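PDB 1I4U: crustacyanin-C1 subunit, which binds the carotenoid astaxanthin, giving the lobster carapace its blue colour, as one of the lipocalin subunits that assemble into crustacyanin. Local coordinates for residues R53-F58 with V64-G69; Y84-P87 with P91-S94; A22-N27 with L105-T110. One frame throughout, in Å; residues are numbered along the deposited sequence.

Contact 1 of 3, residues R53-F58 with V64-G69; sequences RNEYSF and VIESTG. Unlike the reference sequence in segment 64-69: Glu66 (reference Lys).
The Tyr56 ring meets Ile65 obliquely: CE1 comes within 3.3 Å of Ile65 CG2, and Ile65 CG1 and CD1 also touch the ring, the side chains lying alongside. The Arg53 guanidinium, at the end of an extended chain, is used at its edge. Arg53 NH1 donates to Glu55 OE1 (2.9 Å), a salt bridge within the strand that lies in the guanidinium plane but meets OE1 on its anti side, out of the carboxylate plane; NH1 also donates to a water that reaches Arg53 O and Thr68 OG1. Thr68 OG1 also bonds Gln178.

Strands 52-58 and 63-68 form an antiparallel hairpin of the lipocalin barrel, with Arg53-Thr68, Glu55-Glu66 and Ser57-Val64 as hydrogen-bonded pairs. Asn54 and Ser67 form a non-hydrogen-bonded pair; CG of Asn54, anti to its carbonyl carbon (chi1 -54°), carries OD1 across to Ser67, whose OG donates to it at 2.6 Å, tilted 24° from the carbonyl plane. With an alanine here, Ser67 OG would probably lose the acceptor for its proton and be left with Tyr97.

On the face of Arg53 and Thr68, Glu55 OE1 and Glu66 OE2 are 4.2 Å apart, like charges that the salt bridge from Arg53 probably eases. The face of Asn54, Tyr56, Ile65 and Ser67 mixes amide, hydroxyl and hydrocarbon, and a pentanediol, probably from the crystallisation liquor, lies near Asn54, consistent with a pocket on this side of the sheet.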
ATOM      1  N   ARG A  53     -20.281  -3.284  -4.236  1.00  9.77           N
ATOM      2  CA  ARG A  53     -21.145  -2.758  -3.209  1.00  9.62           C
ATOM      3  C   ARG A  53     -20.316  -2.650  -1.924  1.00  9.88           C
ATOM      4  O   ARG A  53     -19.848  -3.654  -1.426  1.00 10.26           O
ATOM      5  CB  ARG A  53     -22.325  -3.677  -2.987  1.00  9.84           C
ATOM      6  CG  ARG A  53     -23.335  -3.276  -1.958  1.00 10.50           C
ATOM      7  CD  ARG A  53     -24.357  -4.384  -1.706  1.00 11.57           C
ATOM      8  NE  ARG A  53     -25.453  -4.042  -0.825  1.00 13.37           N
ATOM      9  CZ  ARG A  53     -25.441  -4.054   0.494  1.00 12.42           C
ATOM     10  NH1 ARG A  53     -24.318  -4.400   1.126  1.00 13.08           N
ATOM     11  NH2 ARG A  53     -26.541  -3.719   1.161  1.00 16.15           N
ATOM     12  N   ASN A  54     -20.151  -1.436  -1.438  1.00  9.25           N
ATOM     13  CA  ASN A  54     -19.282  -1.165  -0.281  1.00  9.95           C
ATOM     14  C   ASN A  54     -20.162  -0.683   0.870  1.00 10.57           C
ATOM     15  O   ASN A  54     -20.758   0.363   0.811  1.00 11.57           O
ATOM     16  CB  ASN A  54     -18.218  -0.149  -0.623  1.00 10.88           C
ATOM     17  CG  ASN A  54     -17.395  -0.491  -1.835  1.00 11.76           C
ATOM     18  OD1 ASN A  54     -16.795  -1.556  -1.832  1.00 12.02           O
ATOM     19  ND2 ASN A  54     -17.407   0.361  -2.872  1.00 14.40           N
ATOM     20  N   GLU A  55     -20.224  -1.529   1.905  1.00 11.58           N
ATOM     21  CA  GLU A  55     -21.053  -1.260   3.080  1.00 11.43           C
ATOM     22  C   GLU A  55     -20.118  -0.786   4.199  1.00 11.47           C
ATOM     23  O   GLU A  55     -19.229  -1.517   4.605  1.00 12.96           O
ATOM     24  CB  GLU A  55     -21.861  -2.502   3.470  1.00 13.98           C
ATOM     25  CG  GLU A  55     -22.820  -2.223   4.593  1.00 16.69           C
ATOM     26  CD  GLU A  55     -23.719  -3.417   4.847  1.00 26.99           C
ATOM     27  OE1 GLU A  55     -23.852  -4.345   4.037  1.00 21.59           O
ATOM     28  OE2 GLU A  55     -24.254  -3.410   5.953  1.00 42.80           O
ATOM     29  N   TYR A  56     -20.329   0.435   4.644  1.00 12.01           N
ATOM     30  CA  TYR A  56     -19.506   1.065   5.645  1.00 12.52           C
ATOM     31  C   TYR A  56     -20.242   1.223   6.987  1.00 13.89           C
ATOM     32  O   TYR A  56     -21.380   1.723   7.029  1.00 16.90           O
ATOM     33  CB  TYR A  56     -19.134   2.470   5.188  1.00 13.09           C
ATOM     34  CG  TYR A  56     -18.167   2.535   4.030  1.00 15.13           C
ATOM     35  CD1 TYR A  56     -17.717   1.493   3.244  1.00 26.83           C
ATOM     36  CD2 TYR A  56     -17.606   3.738   3.714  1.00 29.54           C
ATOM     37  CE1 TYR A  56     -16.842   1.551   2.218  1.00 26.82           C
ATOM     38  CE2 TYR A  56     -16.720   3.778   2.666  1.00 30.18           C
ATOM     39  CZ  TYR A  56     -16.329   2.764   1.902  1.00 22.63           C
ATOM     40  OH  TYR A  56     -15.402   2.950   0.909  1.00 21.94           O
ATOM     41  N   SER A  57     -19.603   0.839   8.080  1.00 13.36           N
ATOM     42  CA  SER A  57     -20.086   1.005   9.453  1.00 15.32           C
ATOM     43  C   SER A  57     -19.097   1.879  10.199  1.00 15.33           C
ATOM     44  O   SER A  57     -17.888   1.589  10.175  1.00 20.65           O
ATOM     45  CB  SER A  57     -20.219  -0.373  10.112  1.00 20.20           C
ATOM     46  OG  SER A  57     -21.158  -1.112   9.353  1.00 34.43           O
ATOM     47  N   PHE A  58     -19.547   2.927  10.831  1.00 15.78           N
ATOM     48  CA  PHE A  58     -18.673   3.842  11.519  1.00 16.15           C
ATOM     49  C   PHE A  58     -18.803   3.608  13.028  1.00 17.14           C
ATOM     50  O   PHE A  58     -19.897   3.651  13.538  1.00 20.07           O
ATOM     51  CB  PHE A  58     -19.018   5.291  11.183  1.00 17.82           C
ATOM     52  CG  PHE A  58     -18.103   6.301  11.842  1.00 20.05           C
ATOM     53  CD1 PHE A  58     -16.764   6.300  11.490  1.00 18.91           C
ATOM     54  CD2 PHE A  58     -18.588   7.201  12.784  1.00 23.76           C
ATOM     55  CE1 PHE A  58     -15.905   7.210  12.094  1.00 23.21           C
ATOM     56  CE2 PHE A  58     -17.750   8.107  13.404  1.00 28.29           C
ATOM     57  CZ  PHE A  58     -16.399   8.081  13.055  1.00 25.04           C
ATOM     58  N   VAL A  64     -15.539   0.245   9.328  1.00 12.88           N
ATOM     59  CA  VAL A  64     -15.444  -1.131   8.963  1.00 13.70           C
ATOM     60  C   VAL A  64     -16.211  -1.341   7.665  1.00 12.29           C
ATOM     61  O   VAL A  64     -17.319  -0.827   7.487  1.00 15.56           O
ATOM     62  CB  VAL A  64     -16.054  -2.020  10.070  1.00 18.06           C
ATOM     63  CG1 VAL A  64     -16.114  -3.467   9.670  1.00 24.21           C
ATOM     64  CG2 VAL A  64     -15.215  -1.756  11.340  1.00 24.30           C
ATOM     65  N   ILE A  65     -15.616  -2.032   6.717  1.00 12.89           N
ATOM     66  CA  ILE A  65     -16.127  -2.106   5.360  1.00 12.08           C
ATOM     67  C   ILE A  65     -16.360  -3.556   5.009  1.00 11.83           C
ATOM     68  O   ILE A  65     -15.475  -4.370   5.232  1.00 12.94           O
ATOM     69  CB  ILE A  65     -15.192  -1.510   4.286  1.00 13.64           C
ATOM     70  CG1 ILE A  65     -14.709  -0.132   4.651  1.00 15.24           C
ATOM     71  CG2 ILE A  65     -15.886  -1.511   2.933  1.00 17.00           C
ATOM     72  CD1 ILE A  65     -13.595   0.401   3.800  1.00 16.96           C
ATOM     73  N   GLU A  66     -17.517  -3.843   4.416  1.00 10.94           N
ATOM     74  CA  GLU A  66     -17.740  -5.096   3.721  1.00 11.05           C
ATOM     75  C   GLU A  66     -17.958  -4.719   2.248  1.00 11.27           C
ATOM     76  O   GLU A  66     -18.923  -4.051   1.902  1.00 11.71           O
ATOM     77  CB  GLU A  66     -18.934  -5.880   4.285  1.00 13.72           C
ATOM     78  CG  GLU A  66     -18.725  -6.285   5.735  1.00 17.46           C
ATOM     79  CD  GLU A  66     -19.855  -7.077   6.303  1.00 28.17           C
ATOM     80  OE1 GLU A  66     -19.534  -8.149   6.809  1.00 60.83           O
ATOM     81  OE2 GLU A  66     -20.921  -6.496   6.166  1.00 39.64           O
ATOM     82  N   SER A  67     -17.022  -5.135   1.392  1.00 10.20           N
ATOM     83  CA  SER A  67     -17.079  -4.896  -0.019  1.00  9.91           C
ATOM     84  C   SER A  67     -17.419  -6.209  -0.717  1.00  9.41           C
ATOM     85  O   SER A  67     -16.768  -7.220  -0.488  1.00 11.48           O
ATOM     86  CB  SER A  67     -15.756  -4.356  -0.560  1.00 10.47           C
ATOM     87  OG  SER A  67     -15.501  -3.053  -0.092  1.00 11.51           O
ATOM     88  N   THR A  68     -18.471  -6.205  -1.547  1.00  9.64           N
ATOM     89  CA  THR A  68     -18.948  -7.428  -2.152  1.00  9.64           C
ATOM     90  C   THR A  68     -19.224  -7.175  -3.634  1.00  9.58           C
ATOM     91  O   THR A  68     -19.378  -6.059  -4.118  1.00  9.67           O
ATOM     92  CB  THR A  68     -20.244  -7.945  -1.468  1.00  9.82           C
ATOM     93  OG1 THR A  68     -21.267  -6.962  -1.656  1.00 10.31           O
ATOM     94  CG2 THR A  68     -19.999  -8.250  -0.003  1.00 10.54           C
ATOM     95  N   GLY A  69     -19.337  -8.286  -4.356  1.00 10.07           N
ATOM     96  CA  GLY A  69     -19.699  -8.238  -5.782  1.00  9.52           C
ATOM     97  C   GLY A  69     -19.223  -9.540  -6.435  1.00  9.72           C
ATOM     98  O   GLY A  69     -19.099 -10.557  -5.736  1.00 11.79           O
TER
HETATM   99  O   HOH W   1     -21.564  -5.186   0.448  1.00 12.31           O
HETATM  100  O   HOH W   2     -19.726  -2.876   7.475  1.00 24.39           O

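Contact 2 of 3, residues Y84-P87 with P91-S94; sequences YPNP and PHLS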
ATOM      1  N   TYR A  84      -9.413   4.357   8.096  1.00 14.35           N
ATOM      2  CA  TYR A  84      -9.029   4.944   9.385  1.00 15.12           C
ATOM      3  C   TYR A  84      -8.116   6.122   9.132  1.00 14.50           C
ATOM      4  O   TYR A  84      -7.480   6.206   8.062  1.00 14.28           O
ATOM      5  CB  TYR A  84      -8.363   3.925  10.279  1.00 15.38           C
ATOM      6  CG  TYR A  84      -7.316   3.032   9.689  1.00 13.27           C
ATOM      7  CD1 TYR A  84      -6.011   3.480   9.488  1.00 13.86           C
ATOM      8  CD2 TYR A  84      -7.608   1.724   9.298  1.00 12.87           C
ATOM      9  CE1 TYR A  84      -5.070   2.654   8.945  1.00 13.38           C
ATOM     10  CE2 TYR A  84      -6.644   0.915   8.755  1.00 13.41           C
ATOM     11  CZ  TYR A  84      -5.363   1.355   8.567  1.00 12.01           C
ATOM     12  OH  TYR A  84      -4.358   0.588   8.024  1.00 12.72           O
ATOM     13  N   PRO A  85      -7.945   7.051  10.045  1.00 15.79           N
ATOM     14  CA  PRO A  85      -7.043   8.182   9.762  1.00 16.76           C
ATOM     15  C   PRO A  85      -5.605   7.716   9.506  1.00 14.00           C
ATOM     16  O   PRO A  85      -5.083   6.766  10.089  1.00 15.79           O
ATOM     17  CB  PRO A  85      -7.138   9.014  11.058  1.00 20.62           C
ATOM     18  CG  PRO A  85      -8.498   8.668  11.575  1.00 20.59           C
ATOM     19  CD  PRO A  85      -8.568   7.150  11.386  1.00 19.61           C
ATOM     20  N   ASN A  86      -4.954   8.420   8.597  1.00 14.18           N
ATOM     21  CA  ASN A  86      -3.562   8.114   8.284  1.00 14.85           C
ATOM     22  C   ASN A  86      -2.723   8.073   9.559  1.00 14.49           C
ATOM     23  O   ASN A  86      -2.856   8.954  10.419  1.00 17.54           O
ATOM     24  CB  ASN A  86      -2.985   9.140   7.329  1.00 15.24           C
ATOM     25  CG  ASN A  86      -1.488   8.969   7.232  1.00 15.42           C
ATOM     26  OD1 ASN A  86      -0.739   9.542   8.041  1.00 17.86           O
ATOM     27  ND2 ASN A  86      -1.019   8.193   6.288  1.00 15.29           N
ATOM     28  N   PRO A  87      -1.962   7.009   9.805  1.00 15.65           N
ATOM     29  CA  PRO A  87      -1.274   6.882  11.100  1.00 16.08           C
ATOM     30  C   PRO A  87      -0.207   7.916  11.446  1.00 16.40           C
ATOM     31  O   PRO A  87       0.222   8.006  12.622  1.00 20.23           O
ATOM     32  CB  PRO A  87      -0.652   5.480  11.049  1.00 17.59           C
ATOM     33  CG  PRO A  87      -1.522   4.721  10.098  1.00 17.85           C
ATOM     34  CD  PRO A  87      -1.828   5.743   9.027  1.00 15.27           C
ATOM     35  N   PRO A  91      -3.733  14.538   6.837  1.00 19.97           N
ATOM     36  CA  PRO A  91      -5.128  14.854   6.606  1.00 19.23           C
ATOM     37  C   PRO A  91      -5.819  14.048   5.532  1.00 20.79           C
ATOM     38  O   PRO A  91      -6.465  14.593   4.638  1.00 20.73           O
ATOM     39  CB  PRO A  91      -5.069  16.345   6.233  1.00 22.18           C
ATOM     40  CG  PRO A  91      -3.750  16.482   5.575  1.00 21.96           C
ATOM     41  CD  PRO A  91      -2.840  15.602   6.390  1.00 22.77           C
ATOM     42  N   HIS A  92      -5.689  12.735   5.672  1.00 17.49           N
ATOM     43  CA  HIS A  92      -6.466  11.839   4.835  1.00 17.87           C
ATOM     44  C   HIS A  92      -6.615  10.506   5.531  1.00 18.93           C
ATOM     45  O   HIS A  92      -5.951  10.242   6.523  1.00 16.70           O
ATOM     46  CB  HIS A  92      -5.810  11.727   3.491  1.00 19.34           C
ATOM     47  CG  HIS A  92      -4.447  11.166   3.459  1.00 17.07           C
ATOM     48  ND1 HIS A  92      -4.009   9.893   3.475  1.00 21.04           N
ATOM     49  CD2 HIS A  92      -3.299  11.862   3.394  1.00 16.12           C
ATOM     50  CE1 HIS A  92      -2.664   9.854   3.424  1.00 19.14           C
ATOM     51  NE2 HIS A  92      -2.209  11.059   3.368  1.00 21.60           N
ATOM     52  N   LEU A  93      -7.509   9.704   4.986  1.00 19.60           N
ATOM     53  CA  LEU A  93      -7.753   8.364   5.478  1.00 16.78           C
ATOM     54  C   LEU A  93      -6.799   7.391   4.787  1.00 14.62           C
ATOM     55  O   LEU A  93      -6.329   7.596   3.669  1.00 17.04           O
ATOM     56  CB  LEU A  93      -9.196   7.936   5.150  1.00 16.29           C
ATOM     57  CG  LEU A  93     -10.260   8.827   5.794  1.00 18.30           C
ATOM     58  CD1 LEU A  93     -11.578   8.666   5.067  1.00 26.56           C
ATOM     59  CD2 LEU A  93     -10.320   8.516   7.287  1.00 19.36           C
ATOM     60  N   SER A  94      -6.525   6.272   5.459  1.00 13.60           N
ATOM     61  CA  SER A  94      -5.982   5.071   4.854  1.00 11.53           C
ATOM     62  C   SER A  94      -7.096   4.062   4.599  1.00 11.28           C
ATOM     63  O   SER A  94      -7.896   3.821   5.475  1.00 13.79           O
ATOM     64  CB  SER A  94      -5.000   4.388   5.775  1.00 12.37           C
ATOM     65  OG  SER A  94      -3.890   5.221   6.060  1.00 13.23           O
TER
HETATM   66  O   HOH W   3      -2.684   6.955   4.268  1.00 14.07           O
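Asn86 reaches across to His92 where the hairpin of strands 76-85 and 93-97, part of the lipocalin barrel, opens into its connecting loop. Only CB of Asn86 stands over the imidazole, 4.2 Å from the ring centroid and 24° off the normal, offset toward the rim, a CH-pi contact. CG, anti to the backbone N (chi1 169°), carries the amide past the ring, its plane 54° from that of the imidazole. At the tip, Asn86 ND2 lies 3.7 Å from His92 CE1 and donates to a water that also bonds Ser94 OG, while OD1 accepts from Phe88 N inside the loop.

The backbone clasps the same residues, Asn86 N donating to His92 O at 2.9 Å. His92 NE2 bonds Glu90; ND1 donates to Leu93 O at 3.3 Å, a long bond that meets the carbonyl from well above its plane.

Farther down, Tyr84 and Ser94 form a hydrogen-bonded pair. Tyr84 OH bonds Asp96, and Tyr84 packs on Pro87 of the second subunit, so this hairpin end takes part in the dimer interface. Ser94 CB touches Tyr84 CE1 at 3.6 Å, and Ser94 O sits 4.2 Å above the centre of the tyrosine ring.

Contact 3 of 3, residues A22-N27 with L105-T110; sequences AEQTPN and LVILET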
ATOM      1  N   ALA A  22     -11.097  18.768   7.162  1.00 23.26           N
ATOM      2  CA  ALA A  22     -11.922  19.513   8.110  1.00 24.30           C
ATOM      3  C   ALA A  22     -13.416  19.509   7.743  1.00 23.51           C
ATOM      4  O   ALA A  22     -14.305  19.500   8.596  1.00 27.05           O
ATOM      5  CB  ALA A  22     -11.378  20.924   8.230  1.00 29.65           C
ATOM      6  N   GLU A  23     -13.791  19.535   6.453  1.00 26.06           N
ATOM      7  CA  GLU A  23     -15.195  19.401   6.111  1.00 25.74           C
ATOM      8  C   GLU A  23     -15.775  18.043   6.476  1.00 23.13           C
ATOM      9  O   GLU A  23     -16.968  17.882   6.798  1.00 27.03           O
ATOM     10  CB  GLU A  23     -15.389  19.537   4.582  1.00 27.25           C
ATOM     11  CG  GLU A  23     -15.178  20.965   4.122  1.00 28.23           C
ATOM     12  CD  GLU A  23     -15.174  21.114   2.618  1.00 29.86           C
ATOM     13  OE1 GLU A  23     -15.077  20.150   1.833  1.00 26.14           O
ATOM     14  OE2 GLU A  23     -15.224  22.288   2.244  1.00 39.63           O
ATOM     15  N   GLN A  24     -14.915  17.036   6.366  1.00 19.76           N
ATOM     16  CA  GLN A  24     -15.402  15.655   6.417  1.00 19.71           C
ATOM     17  C   GLN A  24     -15.403  15.094   7.821  1.00 19.83           C
ATOM     18  O   GLN A  24     -16.190  14.197   8.093  1.00 20.44           O
ATOM     19  CB  GLN A  24     -14.525  14.837   5.470  1.00 18.65           C
ATOM     20  CG  GLN A  24     -14.884  15.170   4.029  1.00 19.35           C
ATOM     21  CD  GLN A  24     -13.797  14.812   3.052  1.00 18.62           C
ATOM     22  OE1 GLN A  24     -12.854  14.074   3.406  1.00 18.81           O
ATOM     23  NE2 GLN A  24     -13.951  15.334   1.840  1.00 18.90           N
ATOM     24  N   THR A  25     -14.514  15.572   8.709  1.00 24.51           N
ATOM     25  CA  THR A  25     -14.480  14.980  10.060  1.00 25.47           C
ATOM     26  C   THR A  25     -15.817  15.046  10.770  1.00 24.16           C
ATOM     27  O   THR A  25     -16.200  14.069  11.426  1.00 27.72           O
ATOM     28  CB  THR A  25     -13.364  15.640  10.886  1.00 32.11           C
ATOM     29  OG1 THR A  25     -12.120  15.305  10.272  1.00 36.22           O
ATOM     30  CG2 THR A  25     -13.359  15.015  12.257  1.00 46.74           C
ATOM     31  N   PRO A  26     -16.588  16.132  10.712  1.00 24.63           N
ATOM     32  CA  PRO A  26     -17.881  16.149  11.407  1.00 26.18           C
ATOM     33  C   PRO A  26     -18.950  15.253  10.808  1.00 26.02           C
ATOM     34  O   PRO A  26     -19.985  15.152  11.462  1.00 27.10           O
ATOM     35  CB  PRO A  26     -18.385  17.608  11.287  1.00 30.85           C
ATOM     36  CG  PRO A  26     -17.131  18.347  11.022  1.00 29.75           C
ATOM     37  CD  PRO A  26     -16.350  17.449  10.103  1.00 29.50           C
ATOM     38  N   ASN A  27     -18.686  14.696   9.645  1.00 24.76           N
ATOM     39  CA  ASN A  27     -19.740  14.088   8.834  1.00 22.13           C
ATOM     40  C   ASN A  27     -19.553  12.602   8.679  1.00 21.03           C
ATOM     41  O   ASN A  27     -20.154  12.011   7.768  1.00 19.74           O
ATOM     42  CB  ASN A  27     -19.838  14.783   7.465  1.00 21.97           C
ATOM     43  CG  ASN A  27     -20.543  16.120   7.606  1.00 27.24           C
ATOM     44  OD1 ASN A  27     -21.655  16.233   8.163  1.00 35.62           O
ATOM     45  ND2 ASN A  27     -19.932  17.189   7.108  1.00 29.12           N
ATOM     46  N   LEU A 105      -6.583   7.601   0.814  1.00 14.82           N
ATOM     47  CA  LEU A 105      -7.849   7.724   0.120  1.00 14.04           C
ATOM     48  C   LEU A 105      -8.416   9.087   0.485  1.00 15.29           C
ATOM     49  O   LEU A 105      -8.805   9.316   1.628  1.00 20.14           O
ATOM     50  CB  LEU A 105      -8.779   6.559   0.466  1.00 16.85           C
ATOM     51  CG  LEU A 105     -10.082   6.368  -0.346  1.00 19.46           C
ATOM     52  CD1 LEU A 105     -11.153   7.362  -0.019  1.00 36.88           C
ATOM     53  CD2 LEU A 105      -9.720   6.361  -1.830  1.00 20.09           C
ATOM     54  N   VAL A 106      -8.466   9.938  -0.516  1.00 12.57           N
ATOM     55  CA  VAL A 106      -8.997  11.275  -0.358  1.00 13.78           C
ATOM     56  C   VAL A 106     -10.416  11.299  -0.923  1.00 13.45           C
ATOM     57  O   VAL A 106     -10.684  10.741  -2.008  1.00 14.20           O
ATOM     58  CB  VAL A 106      -8.140  12.285  -1.100  1.00 12.87           C
ATOM     59  CG1 VAL A 106      -8.777  13.645  -1.026  1.00 17.78           C
ATOM     60  CG2 VAL A 106      -6.733  12.313  -0.505  1.00 19.17           C
ATOM     61  N   ILE A 107     -11.305  11.955  -0.203  1.00 14.03           N
ATOM     62  CA  ILE A 107     -12.650  12.216  -0.675  1.00 14.10           C
ATOM     63  C   ILE A 107     -12.585  13.607  -1.280  1.00 14.01           C
ATOM     64  O   ILE A 107     -12.601  14.638  -0.624  1.00 16.20           O
ATOM     65  CB  ILE A 107     -13.694  12.076   0.441  1.00 14.16           C
ATOM     66  CG1 ILE A 107     -13.632  10.738   1.177  1.00 17.01           C
ATOM     67  CG2 ILE A 107     -15.096  12.407  -0.090  1.00 16.37           C
ATOM     68  CD1 ILE A 107     -14.429  10.700   2.485  1.00 16.98           C
ATOM     69  N   LEU A 108     -12.427  13.617  -2.611  1.00 14.75           N
ATOM     70  CA  LEU A 108     -12.256  14.906  -3.298  1.00 16.20           C
ATOM     71  C   LEU A 108     -13.513  15.759  -3.212  1.00 15.97           C
ATOM     72  O   LEU A 108     -13.457  16.993  -3.184  1.00 19.04           O
ATOM     73  CB  LEU A 108     -11.988  14.638  -4.769  1.00 19.91           C
ATOM     74  CG  LEU A 108     -10.616  14.355  -5.269  1.00 23.84           C
ATOM     75  CD1 LEU A 108     -10.622  14.390  -6.795  1.00 22.11           C
ATOM     76  CD2 LEU A 108      -9.579  15.347  -4.746  1.00 26.33           C
ATOM     77  N   GLU A 109     -14.670  15.102  -3.214  1.00 14.82           N
ATOM     78  CA  GLU A 109     -15.958  15.791  -3.198  1.00 15.62           C
ATOM     79  C   GLU A 109     -17.031  14.737  -2.883  1.00 13.26           C
ATOM     80  O   GLU A 109     -16.998  13.623  -3.400  1.00 13.81           O
ATOM     81  CB  GLU A 109     -16.284  16.469  -4.520  1.00 18.59           C
ATOM     82  CG  GLU A 109     -17.536  17.351  -4.489  1.00 17.21           C
ATOM     83  CD  GLU A 109     -17.778  18.085  -5.800  1.00 17.43           C
ATOM     84  OE1 GLU A 109     -16.836  18.680  -6.333  1.00 19.58           O
ATOM     85  OE2 GLU A 109     -18.921  18.039  -6.315  1.00 21.18           O
ATOM     86  N   THR A 110     -17.980  15.131  -2.039  1.00 14.07           N
ATOM     87  CA  THR A 110     -19.150  14.309  -1.798  1.00 13.76           C
ATOM     88  C   THR A 110     -20.317  15.194  -1.335  1.00 14.09           C
ATOM     89  O   THR A 110     -20.080  16.219  -0.697  1.00 16.30           O
ATOM     90  CB  THR A 110     -18.895  13.208  -0.777  1.00 13.54           C
ATOM     91  OG1 THR A 110     -20.053  12.361  -0.633  1.00 13.62           O
ATOM     92  CG2 THR A 110     -18.606  13.775   0.599  1.00 14.85           C
TER
HETATM   93  O   HOH W   4     -10.385  13.539   2.140  1.00 19.17           O
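Gln24 and Ile107 carry this contact between them, both pointing toward the other segment and their side chains meeting at a slant. The carboxamide of Gln24 reaches the Ile107 backbone with both polar ends, NE2 directly and OE1 through a water. NE2 donates to Ile107 O at 2.9 Å; the acceptor lies nearly in the amide plane, but the donor is tilted 25° from the plane of the carbonyl. OE1 accepts from the water at 2.8 Å, and the water in turn accepts from Ile107 N. Two different partners for NE2 and OE1 probably set which way round the amide is turned.

An extended chain beyond CG (chi2 160°) brings the amide this far from the helix. Ile107 CB then lies 3.6 Å from Gln24 NE2 and 3.7 Å from OE1, while CD1 approaches OE1 and CG2 approaches NE2, so the branched side chain spans the width of the carboxamide. Helix 17-24 comes before the first long barrel strand, 33-41, and in the manner of lipocalins this N-terminal part packs against the barrel, here on strand 102-110. Ile107 also touches Leu118 of the neighbouring strand, and Gln24 packs on Tyr112.

Just past Ile107 the strand carries a classic beta bulge, Leu108 and Glu109 both facing Cys117, which is joined by a disulfide to Cys150 of helix 144-156. On the helix side the chain curls beyond Gln24: Asn27 N donates to Gln24 O at 3.0 Å, and Asn27 ND2 reaches back to Glu23 O.

Overall arrangement
All three contacts reach one curled antiparallel sheet. Contacts 1 and 2 are successive hairpins, their strands 63-68 and 76-85 being neighbours, with centres about 18 Å apart and no touch between them. Contacts 2 and 3 do meet: Leu93 O and Leu105 N, 2.9 Å apart, probably form a hydrogen bond between strands 93-97 and 102-110, and His92 packs on Val106. Contact 1 is largely buried and paired over five successive residue pairs, with charges on one face only; contact 2 is partly buried, at a hairpin end near the second subunit; contact 3 is small but buried, a single glutamine joining helix to sheet across a long sequence gap.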